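Local coordinates for L-glyceraldehyde 3-phosphate reductase (Clostridium beijerinckii, PDB 6HG6), which probably reduces aldehydes, furfural among them, to alcohols with NADPH as the hydride donor, at residues L62-G67 / Y100-G105; K114-S119 / M151-A156. All blocks are in the same frame, centred on the assembly; numbering follows the deposited sequence.

Interaction 1: residues L62-G67 / Y100-G105. With NDP (NADPH dihydro-nicotinamide-adenine-dinucleotide phosphate), chain B; EDO (1,2-ethanediol), chain F.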
ATOM      1  N   LEU A  62      -1.360   6.876   2.506  1.00 16.63           N
ATOM      2  CA  LEU A  62      -0.775   7.564   3.662  1.00 17.52           C
ATOM      3  C   LEU A  62      -1.179   6.850   4.935  1.00 16.97           C
ATOM      4  O   LEU A  62      -1.941   5.855   4.912  1.00 17.53           O
ATOM      5  CB  LEU A  62      -1.259   9.009   3.660  1.00 18.76           C
ATOM      6  CG  LEU A  62      -0.742   9.816   2.488  1.00 20.11           C
ATOM      7  CD1 LEU A  62      -1.799   9.819   1.376  1.00 21.95           C
ATOM      8  CD2 LEU A  62      -0.405  11.204   2.937  1.00 21.85           C
ATOM      9  N   ALA A  63      -0.626   7.338   6.025  1.00 17.62           N
ATOM     10  CA  ALA A  63      -0.958   6.942   7.393  1.00 17.09           C
ATOM     11  C   ALA A  63      -0.700   8.193   8.222  1.00 16.99           C
ATOM     12  O   ALA A  63       0.115   9.071   7.827  1.00 16.31           O
ATOM     13  CB  ALA A  63      -0.123   5.800   7.932  1.00 18.08           C
ATOM     14  N   ASN A  64      -1.351   8.228   9.360  1.00 17.07           N
ATOM     15  CA  ASN A  64      -1.184   9.371  10.273  1.00 17.21           C
ATOM     16  C   ASN A  64       0.305   9.633  10.524  1.00 18.19           C
ATOM     17  O   ASN A  64       0.721  10.813  10.480  1.00 19.66           O
ATOM     18  CB  ASN A  64      -1.996   9.206  11.560  1.00 17.63           C
ATOM     19  CG  ASN A  64      -1.741   7.965  12.387  1.00 17.76           C
ATOM     20  OD1 ASN A  64      -0.866   7.135  12.071  1.00 17.29           O
ATOM     21  ND2 ASN A  64      -2.505   7.867  13.473  1.00 17.26           N
ATOM     22  N   ASN A  65       1.077   8.597  10.809  1.00 18.12           N
ATOM     23  CA  ASN A  65       2.433   8.746  11.362  1.00 20.47           C
ATOM     24  C   ASN A  65       3.519   8.755  10.287  1.00 20.72           C
ATOM     25  O   ASN A  65       4.701   8.837  10.693  1.00 21.06           O
ATOM     26  CB  ASN A  65       2.705   7.734  12.474  1.00 22.34           C
ATOM     27  CG  ASN A  65       2.843   6.310  12.007  1.00 23.82           C
ATOM     28  OD1 ASN A  65       2.777   6.027  10.812  1.00 23.39           O
ATOM     29  ND2 ASN A  65       3.011   5.408  12.962  1.00 25.10           N
ATOM     30  N   TYR A  66       3.169   8.809   8.998  1.00 19.62           N
ATOM     31  CA  TYR A  66       4.201   8.904   7.938  1.00 20.72           C
ATOM     32  C   TYR A  66       4.909  10.245   7.989  1.00 20.94           C
ATOM     33  O   TYR A  66       4.265  11.317   8.200  1.00 20.76           O
ATOM     34  CB  TYR A  66       3.619   8.683   6.548  1.00 21.02           C
ATOM     35  CG  TYR A  66       3.125   7.292   6.285  1.00 21.76           C
ATOM     36  CD1 TYR A  66       3.344   6.256   7.178  1.00 22.85           C
ATOM     37  CD2 TYR A  66       2.627   6.958   5.038  1.00 22.54           C
ATOM     38  CE1 TYR A  66       2.979   4.950   6.887  1.00 24.04           C
ATOM     39  CE2 TYR A  66       2.212   5.664   4.751  1.00 24.08           C
ATOM     40  CZ  TYR A  66       2.382   4.648   5.680  1.00 25.68           C
ATOM     41  OH  TYR A  66       1.955   3.350   5.433  1.00 30.43           O
ATOM     42  N   GLY A  67       6.225  10.189   7.811  1.00 21.44           N
ATOM     43  CA  GLY A  67       7.135  11.343   7.814  1.00 22.54           C
ATOM     44  C   GLY A  67       8.553  10.834   7.560  1.00 24.17           C
ATOM     45  O   GLY A  67       8.805  10.220   6.533  1.00 24.03           O
ATOM     46  N   TYR A 100      -0.819   2.571  14.833  1.00 19.71           N
ATOM     47  CA  TYR A 100       0.565   2.647  15.329  1.00 20.36           C
ATOM     48  C   TYR A 100       0.713   3.942  16.124  1.00 20.70           C
ATOM     49  O   TYR A 100      -0.261   4.704  16.271  1.00 20.31           O
ATOM     50  CB  TYR A 100       1.614   2.531  14.205  1.00 21.24           C
ATOM     51  CG  TYR A 100       1.894   1.107  13.768  1.00 22.12           C
ATOM     52  CD1 TYR A 100       2.649   0.255  14.552  1.00 24.12           C
ATOM     53  CD2 TYR A 100       1.389   0.604  12.579  1.00 22.30           C
ATOM     54  CE1 TYR A 100       2.967  -1.038  14.143  1.00 25.88           C
ATOM     55  CE2 TYR A 100       1.662  -0.697  12.165  1.00 24.17           C
ATOM     56  CZ  TYR A 100       2.422  -1.521  12.967  1.00 25.73           C
ATOM     57  OH  TYR A 100       2.689  -2.796  12.565  1.00 28.96           O
ATOM     58  N   LYS A 101       1.912   4.187  16.633  1.00 21.54           N
ATOM     59  CA  LYS A 101       2.118   5.317  17.560  1.00 22.57           C
ATOM     60  C   LYS A 101       2.100   6.611  16.754  1.00 22.41           C
ATOM     61  O   LYS A 101       2.861   6.731  15.762  1.00 21.73           O
ATOM     62  CB  LYS A 101       3.398   5.210  18.359  1.00 24.83           C
ATOM     63  CG  LYS A 101       3.520   6.324  19.391  1.00 25.82           C
ATOM     64  CD  LYS A 101       4.700   6.137  20.243  1.00 28.40           C
ATOM     65  CE  LYS A 101       4.803   7.218  21.277  1.00 29.63           C
ATOM     66  NZ  LYS A 101       5.847   6.863  22.241  1.00 32.16           N
ATOM     67  N   MET A 102       1.220   7.522  17.145  1.00 20.46           N
ATOM     68  CA  MET A 102       1.121   8.840  16.495  1.00 20.22           C
ATOM     69  C   MET A 102       1.495   9.933  17.493  1.00 21.01           C
ATOM     70  O   MET A 102       2.261  10.831  17.095  1.00 22.07           O
ATOM     71  CB  MET A 102      -0.293   9.067  15.955  1.00 18.98           C
ATOM     72  CG  MET A 102      -0.474  10.429  15.329  1.00 19.82           C
ATOM     73  SD  MET A 102       0.469  10.486  13.771  1.00 20.85           S
ATOM     74  CE  MET A 102       0.398  12.245  13.458  1.00 21.42           C
ATOM     75  N   TRP A 103       0.952   9.925  18.710  1.00 21.26           N
ATOM     76  CA  TRP A 103       1.295  10.962  19.712  1.00 22.05           C
ATOM     77  C   TRP A 103       1.474  10.277  21.053  1.00 23.11           C
ATOM     78  O   TRP A 103       1.229   9.070  21.141  1.00 23.35           O
ATOM     79  CB  TRP A 103       0.277  12.117  19.716  1.00 21.65           C
ATOM     80  CG  TRP A 103      -1.126  11.786  20.146  1.00 20.79           C
ATOM     81  CD1 TRP A 103      -1.574  11.705  21.441  1.00 21.26           C
ATOM     82  CD2 TRP A 103      -2.278  11.581  19.309  1.00 19.68           C
ATOM     83  NE1 TRP A 103      -2.916  11.403  21.452  1.00 20.68           N
ATOM     84  CE2 TRP A 103      -3.374  11.334  20.168  1.00 19.97           C
ATOM     85  CE3 TRP A 103      -2.501  11.494  17.927  1.00 19.21           C
ATOM     86  CZ2 TRP A 103      -4.661  11.083  19.685  1.00 19.37           C
ATOM     87  CZ3 TRP A 103      -3.773  11.239  17.466  1.00 19.41           C
ATOM     88  CH2 TRP A 103      -4.834  10.992  18.336  1.00 19.16           C
ATOM     89  N   GLU A 104       2.019  10.992  22.008  1.00 24.08           N
ATOM     90  CA  GLU A 104       2.379  10.373  23.297  1.00 26.51           C
ATOM     91  C   GLU A 104       1.126  10.106  24.121  1.00 24.66           C
ATOM     92  O   GLU A 104       0.145  10.783  23.911  1.00 23.44           O
ATOM     93  CB  GLU A 104       3.322  11.273  24.093  1.00 30.77           C
ATOM     94  CG  GLU A 104       4.622  11.554  23.373  1.00 34.51           C
ATOM     95  CD  GLU A 104       5.488  10.333  23.091  1.00 38.20           C
ATOM     96  OE1 GLU A 104       5.510   9.386  23.916  1.00 41.78           O
ATOM     97  OE2 GLU A 104       6.105  10.304  22.006  1.00 41.76           O
ATOM     98  N   GLY A 105       1.203   9.119  25.005  1.00 24.63           N
ATOM     99  CA  GLY A 105       0.152   8.879  26.008  1.00 24.90           C
ATOM    100  C   GLY A 105      -0.842   7.812  25.574  1.00 23.41           C
ATOM    101  O   GLY A 105      -0.756   7.265  24.490  1.00 22.39           O
TER
HETATM  102  PA  NDP B 401       9.157  -0.719  -1.771  0.70 32.74           P
HETATM  103  O1A NDP B 401       9.433  -2.069  -1.197  0.70 23.24           O
HETATM  104  O2A NDP B 401       8.546  -0.483  -3.115  0.70 27.82           O
HETATM  105  O5B NDP B 401      10.462   0.209  -1.618  0.70 30.48           O
HETATM  106  C5B NDP B 401      10.432   1.569  -2.128  0.70 32.03           C
HETATM  107  C4B NDP B 401      11.840   2.091  -2.241  0.70 32.06           C
HETATM  108  O4B NDP B 401      12.594   1.176  -3.079  0.70 32.09           O
HETATM  109  C3B NDP B 401      12.018   3.469  -2.893  0.70 33.54           C
HETATM  110  O3B NDP B 401      11.929   4.551  -1.969  0.70 31.87           O
HETATM  111  C2B NDP B 401      13.421   3.343  -3.470  0.70 34.23           C
HETATM  112  O2B NDP B 401      14.336   3.531  -2.394  0.70 38.68           O
HETATM  113  C1B NDP B 401      13.450   1.892  -3.936  0.70 33.78           C
HETATM  114  N9A NDP B 401      12.986   1.654  -5.297  0.70 34.83           N
HETATM  115  C8A NDP B 401      11.713   1.814  -5.787  0.70 35.78           C
HETATM  116  N7A NDP B 401      11.589   1.463  -7.043  0.70 35.30           N
HETATM  117  C5A NDP B 401      12.859   1.042  -7.408  0.70 34.90           C
HETATM  118  C6A NDP B 401      13.383   0.544  -8.617  0.70 36.26           C
HETATM  119  N6A NDP B 401      12.659   0.382  -9.722  0.70 36.27           N
HETATM  120  N1A NDP B 401      14.698   0.204  -8.641  0.70 38.21           N
HETATM  121  C2A NDP B 401      15.420   0.368  -7.523  0.70 38.31           C
HETATM  122  N3A NDP B 401      15.033   0.818  -6.331  0.70 37.78           N
HETATM  123  C4A NDP B 401      13.727   1.142  -6.336  0.70 37.21           C
HETATM  124  O3  NDP B 401       8.113   0.018  -0.779  0.70 32.63           O
HETATM  125  PN  NDP B 401       8.190   0.655   0.688  0.70 33.41           P
HETATM  126  O1N NDP B 401       8.705   2.047   0.536  0.70 33.60           O
HETATM  127  O2N NDP B 401       8.839  -0.279   1.658  0.70 35.28           O
HETATM  128  O5D NDP B 401       6.618   0.716   1.042  0.70 32.55           O
HETATM  129  C5D NDP B 401       5.718   1.228   0.024  0.70 29.31           C
HETATM  130  C4D NDP B 401       4.481   1.782   0.691  0.70 23.55           C
HETATM  131  O4D NDP B 401       3.820   0.729   1.414  0.70 27.34           O
HETATM  132  C3D NDP B 401       4.701   2.849   1.761  0.70 25.75           C
HETATM  133  O3D NDP B 401       4.965   4.110   1.164  0.70 26.41           O
HETATM  134  C2D NDP B 401       3.358   2.767   2.497  0.70 25.29           C
HETATM  135  O2D NDP B 401       2.370   3.463   1.783  0.70 21.22           O
HETATM  136  C1D NDP B 401       3.075   1.268   2.496  0.70 27.84           C
HETATM  137  N1N NDP B 401       3.502   0.611   3.756  0.70 28.84           N
HETATM  138  C2N NDP B 401       2.554   0.133   4.629  0.70 30.28           C
HETATM  139  C3N NDP B 401       2.854  -0.230   5.914  0.70 30.20           C
HETATM  140  C7N NDP B 401       1.753  -0.737   6.808  0.70 30.62           C
HETATM  141  O7N NDP B 401       0.566  -0.720   6.430  0.70 25.81           O
HETATM  142  N7N NDP B 401       2.111  -1.170   8.016  0.70 24.74           N
HETATM  143  C4N NDP B 401       4.287  -0.100   6.352  0.70 32.33           C
HETATM  144  C5N NDP B 401       5.249   0.226   5.278  0.70 31.83           C
HETATM  145  C6N NDP B 401       4.846   0.481   4.053  0.70 29.55           C
HETATM  146  P2B NDP B 401      15.765   4.200  -2.747  0.70 39.52           P
HETATM  147  O1X NDP B 401      15.712   5.117  -3.952  0.70 39.29           O
HETATM  148  O2X NDP B 401      16.139   4.953  -1.480  0.70 41.67           O
HETATM  149  O3X NDP B 401      16.638   2.976  -2.983  0.70 44.74           O
HETATM  150  C1  EDO F 405      11.043  11.733   4.881  1.00 34.57           C
HETATM  151  O1  EDO F 405      11.305  12.738   3.980  1.00 31.96           O
HETATM  152  C2  EDO F 405      11.631  10.445   4.503  1.00 35.95           C
HETATM  153  O2  EDO F 405      10.848   9.399   5.011  1.00 36.82           O
HETATM  154  O   HOH W   1      -0.962   4.544  12.721  1.00 19.13           O

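Interaction 2: residues K114-S119 / M151-A156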
ATOM      1  N   LYS A 114     -11.335   6.192  20.841  1.00 16.54           N
ATOM      2  CA  LYS A 114     -10.793   7.552  21.094  1.00 16.63           C
ATOM      3  C   LYS A 114      -9.649   7.858  20.125  1.00 16.05           C
ATOM      4  O   LYS A 114      -9.707   8.854  19.416  1.00 15.60           O
ATOM      5  CB  LYS A 114     -10.362   7.662  22.549  1.00 17.63           C
ATOM      6  CG  LYS A 114      -9.393   8.787  22.848  1.00 17.95           C
ATOM      7  CD  LYS A 114      -9.978  10.155  22.703  1.00 17.56           C
ATOM      8  CE  LYS A 114      -9.070  11.193  23.367  1.00 18.54           C
ATOM      9  NZ  LYS A 114      -9.686  12.536  23.419  1.00 19.11           N
ATOM     10  N   TYR A 115      -8.636   6.993  20.053  1.00 16.44           N
ATOM     11  CA  TYR A 115      -7.469   7.254  19.189  1.00 16.03           C
ATOM     12  C   TYR A 115      -7.897   7.259  17.728  1.00 15.15           C
ATOM     13  O   TYR A 115      -7.502   8.141  16.962  1.00 14.93           O
ATOM     14  CB  TYR A 115      -6.380   6.233  19.503  1.00 16.98           C
ATOM     15  CG  TYR A 115      -5.291   6.194  18.473  1.00 16.89           C
ATOM     16  CD1 TYR A 115      -4.667   7.341  18.026  1.00 17.16           C
ATOM     17  CD2 TYR A 115      -4.872   4.978  17.959  1.00 17.45           C
ATOM     18  CE1 TYR A 115      -3.653   7.274  17.078  1.00 17.71           C
ATOM     19  CE2 TYR A 115      -3.853   4.899  17.032  1.00 17.75           C
ATOM     20  CZ  TYR A 115      -3.244   6.057  16.587  1.00 18.05           C
ATOM     21  OH  TYR A 115      -2.277   5.968  15.614  1.00 19.62           O
ATOM     22  N   ILE A 116      -8.625   6.225  17.318  1.00 15.15           N
ATOM     23  CA  ILE A 116      -8.943   6.037  15.886  1.00 14.91           C
ATOM     24  C   ILE A 116      -9.707   7.264  15.404  1.00 14.36           C
ATOM     25  O   ILE A 116      -9.346   7.837  14.383  1.00 14.60           O
ATOM     26  CB  ILE A 116      -9.653   4.695  15.652  1.00 15.23           C
ATOM     27  CG1 ILE A 116      -8.704   3.525  15.896  1.00 16.12           C
ATOM     28  CG2 ILE A 116     -10.301   4.699  14.291  1.00 14.72           C
ATOM     29  CD1 ILE A 116      -9.400   2.167  15.856  1.00 16.72           C
ATOM     30  N   LEU A 117     -10.759   7.683  16.110  1.00 14.74           N
ATOM     31  CA  LEU A 117     -11.571   8.803  15.621  1.00 14.57           C
ATOM     32  C   LEU A 117     -10.837  10.127  15.788  1.00 14.51           C
ATOM     33  O   LEU A 117     -10.983  10.956  14.901  1.00 15.36           O
ATOM     34  CB  LEU A 117     -12.944   8.766  16.286  1.00 15.00           C
ATOM     35  CG  LEU A 117     -13.781   7.520  15.966  1.00 15.65           C
ATOM     36  CD1 LEU A 117     -15.114   7.628  16.682  1.00 16.03           C
ATOM     37  CD2 LEU A 117     -13.987   7.430  14.488  1.00 16.24           C
ATOM     38  N   ALA A 118     -10.170  10.379  16.898  1.00 15.15           N
ATOM     39  CA  ALA A 118      -9.379  11.625  17.061  1.00 15.70           C
ATOM     40  C   ALA A 118      -8.324  11.705  15.959  1.00 15.36           C
ATOM     41  O   ALA A 118      -8.128  12.773  15.378  1.00 14.90           O
ATOM     42  CB  ALA A 118      -8.762  11.706  18.441  1.00 16.35           C
ATOM     43  N   SER A 119      -7.672  10.601  15.647  1.00 15.42           N
ATOM     44  CA  SER A 119      -6.632  10.569  14.598  1.00 15.15           C
ATOM     45  C   SER A 119      -7.231  10.882  13.237  1.00 14.90           C
ATOM     46  O   SER A 119      -6.670  11.674  12.495  1.00 14.67           O
ATOM     47  CB  SER A 119      -5.955   9.239  14.536  1.00 15.61           C
ATOM     48  OG  SER A 119      -4.914   9.357  13.577  1.00 15.92           O
ATOM     49  N   MET A 151     -15.987  -0.859  15.115  1.00 18.55           N
ATOM     50  CA  MET A 151     -17.091   0.137  15.253  1.00 19.58           C
ATOM     51  C   MET A 151     -16.540   1.546  15.023  1.00 18.38           C
ATOM     52  O   MET A 151     -17.286   2.400  14.530  1.00 18.04           O
ATOM     53  CB  MET A 151     -17.791   0.010  16.609  1.00 21.60           C
ATOM     54  CG  MET A 151     -18.698  -1.184  16.657  1.00 24.62           C
ATOM     55  SD  MET A 151     -19.600  -1.340  18.233  1.00 30.86           S
ATOM     56  CE  MET A 151     -20.521   0.190  18.076  1.00 28.59           C
ATOM     57  N   ALA A 152     -15.273   1.801  15.355  1.00 17.84           N
ATOM     58  CA  ALA A 152     -14.625   3.096  15.088  1.00 17.20           C
ATOM     59  C   ALA A 152     -14.515   3.293  13.575  1.00 16.03           C
ATOM     60  O   ALA A 152     -14.829   4.391  13.096  1.00 14.93           O
ATOM     61  CB  ALA A 152     -13.274   3.178  15.795  1.00 17.66           C
ATOM     62  N   LEU A 153     -14.092   2.271  12.812  1.00 16.13           N
ATOM     63  CA  LEU A 153     -14.036   2.398  11.334  1.00 15.85           C
ATOM     64  C   LEU A 153     -15.458   2.658  10.821  1.00 15.81           C
ATOM     65  O   LEU A 153     -15.670   3.490   9.908  1.00 16.08           O
ATOM     66  CB  LEU A 153     -13.459   1.132  10.718  1.00 16.03           C
ATOM     67  CG  LEU A 153     -12.024   0.778  11.086  1.00 16.46           C
ATOM     68  CD1 LEU A 153     -11.532  -0.386  10.257  1.00 17.58           C
ATOM     69  CD2 LEU A 153     -11.124   1.957  10.871  1.00 16.58           C
ATOM     70  N   ASP A 154     -16.431   1.943  11.365  1.00 16.76           N
ATOM     71  CA  ASP A 154     -17.837   2.106  10.946  1.00 16.97           C
ATOM     72  C   ASP A 154     -18.306   3.553  11.218  1.00 16.00           C
ATOM     73  O   ASP A 154     -18.950   4.160  10.359  1.00 14.97           O
ATOM     74  CB  ASP A 154     -18.731   1.100  11.636  1.00 18.99           C
ATOM     75  CG  ASP A 154     -20.201   1.271  11.271  1.00 20.67           C
ATOM     76  OD1 ASP A 154     -20.513   1.143  10.043  1.00 20.79           O
ATOM     77  OD2 ASP A 154     -21.007   1.568  12.197  1.00 21.73           O
ATOM     78  N   THR A 155     -17.976   4.109  12.374  1.00 15.96           N
ATOM     79  CA  THR A 155     -18.329   5.497  12.696  1.00 15.59           C
ATOM     80  C   THR A 155     -17.689   6.429  11.657  1.00 15.14           C
ATOM     81  O   THR A 155     -18.378   7.341  11.202  1.00 15.18           O
ATOM     82  CB  THR A 155     -17.902   5.852  14.114  1.00 15.61           C
ATOM     83  OG1 THR A 155     -18.682   5.026  14.990  1.00 16.48           O
ATOM     84  CG2 THR A 155     -18.087   7.319  14.387  1.00 15.81           C
ATOM     85  N   ALA A 156     -16.437   6.203  11.289  1.00 14.58           N
ATOM     86  CA  ALA A 156     -15.741   6.989  10.255  1.00 14.54           C
ATOM     87  C   ALA A 156     -16.530   6.969   8.931  1.00 15.08           C
ATOM     88  O   ALA A 156     -16.805   8.054   8.358  1.00 15.21           O
ATOM     89  CB  ALA A 156     -14.353   6.469  10.055  1.00 14.90           C
TER

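Interaction 1: residues L62-G67 / Y100-G105
Asn65 and Tyr100 meet where two loops from neighbouring barrel strands approach each other: the amide nitrogen ND2 of Asn65 lies 3.4 Å from CB of Tyr100, with the amide and the phenol ring turned 28° apart. From there the ring swings away toward the cofactor and meets His138 edge-to-face. The backbone N of Tyr100 gives its hydrogen to a water, and this water in turn donates to OD1 of Asn64, a water-mediated link between the loops. Lys101 contributes its backbone instead of its side chain. ND2 of Asn65 donates to O of Lys101 over 3.1 Å. The bond is nearly straight at 165° and lies within the plane of the amide. It reaches the acceptor, however, from 41° above the carbonyl plane. Asparagine suits this place because it is short, its CG is tucked between backbone N and C, and it carries a donor that can reach another main chain. The lysine amine turns outward to a salt bridge with Glu104. Met102 comes next and lies alongside Asn64, the two side chains running past each other in opposite directions. A bend at chi2 brings SD to 3.3 Å from O of Asn64, while CB of Met102 rests 3.5 Å from ND2 of Asn64. An unbranched, flexible thioether can follow the main chain of a turn in this way. The buried Asn64 amide also bonds through ND2 to Ser119 and Tyr115. One direct bond and one water bridge, with the thioether alongside, help to hold the type I turn Ala63–Tyr66, itself closed by Tyr66 N to Ala63 O. Tyr66 sets its OH 3.3 Å from C2D of NADPH and bonded to Lys97, consistent with the tyrosine–lysine pair of aldo-keto reductase active sites.

Interaction 2: residues K114-S119 / M151-A156
Ile116 and Ala152 form the heart of this contact between two nearly parallel helices; the axes of segments 114-119 and 151-156 approach to 9.4 Å and cross at -24°. The CA atoms of the pair are 6.4 Å from each other, and the methyl CG2 of Ile116 sits 3.7 Å from CB of Ala152. CG2 stands anti to the backbone N of Ile116, while CG1 lies beside that N and carries CD1 on to a second touch on the same alanine methyl. The small alanine lets the helices come close, and the branched isoleucine meets its methyl with three carbons, CB, CG2 and CD1. Leu117 belongs to this tight part too, its CD2 lying 3.4 Å from the backbone O of Ala152. Elsewhere the fit is looser. Deeper in, Ile116 and Leu153 both pack on Phe135 of the strand beneath, yet CG2 of Ile116 comes no nearer than 4.5 Å to CD2 of Leu153. On the partly exposed side, CD1 of Leu117 meets CG2 of Thr155 at 3.8 Å, these two side chains crossing at about a right angle. Leucine suits the position because its fork spans the step from one helical turn to the next. Threonine serves both surroundings. Its methyl faces the leucine, while OG1 donates to O of Met151 over 3.0 Å. That carbonyl also accepts from the backbone N of Thr155, on the opposite face of its plane, consistent with a hydroxyl held back against its own helix, with Arg113 as a further partner. No hydrogen bond joins the two segments, so apolar packing carries the contact. Such side-by-side, nearly parallel helices, packed over the parallel strand that leads from one to the other, are the outer layer of the (β/α)8 TIM barrel.

In the fold
The two contacts lie 14 Å apart, centre to centre, and share helix 113-127, whose inner face supports the loops of interaction 1. Ser119 and Tyr115, which take no part in the packing against 151-156, turn instead to the loops: OG of Ser119 is 2.8 Å from ND2 of Asn64, and Trp103 CH2 packs 3.7 Å from CD1 of Tyr115. The hydroxyl of Tyr115 also makes a weak hydrogen bond to O of Tyr100. Interaction 1 adjoins the nicotinamide end of NADPH through Tyr66 and Tyr100, whereas interaction 2 is more remote, with the side chain of Leu153 about 13 Å from the cofactor. The helix thus connects the outer wall to the active-site rim.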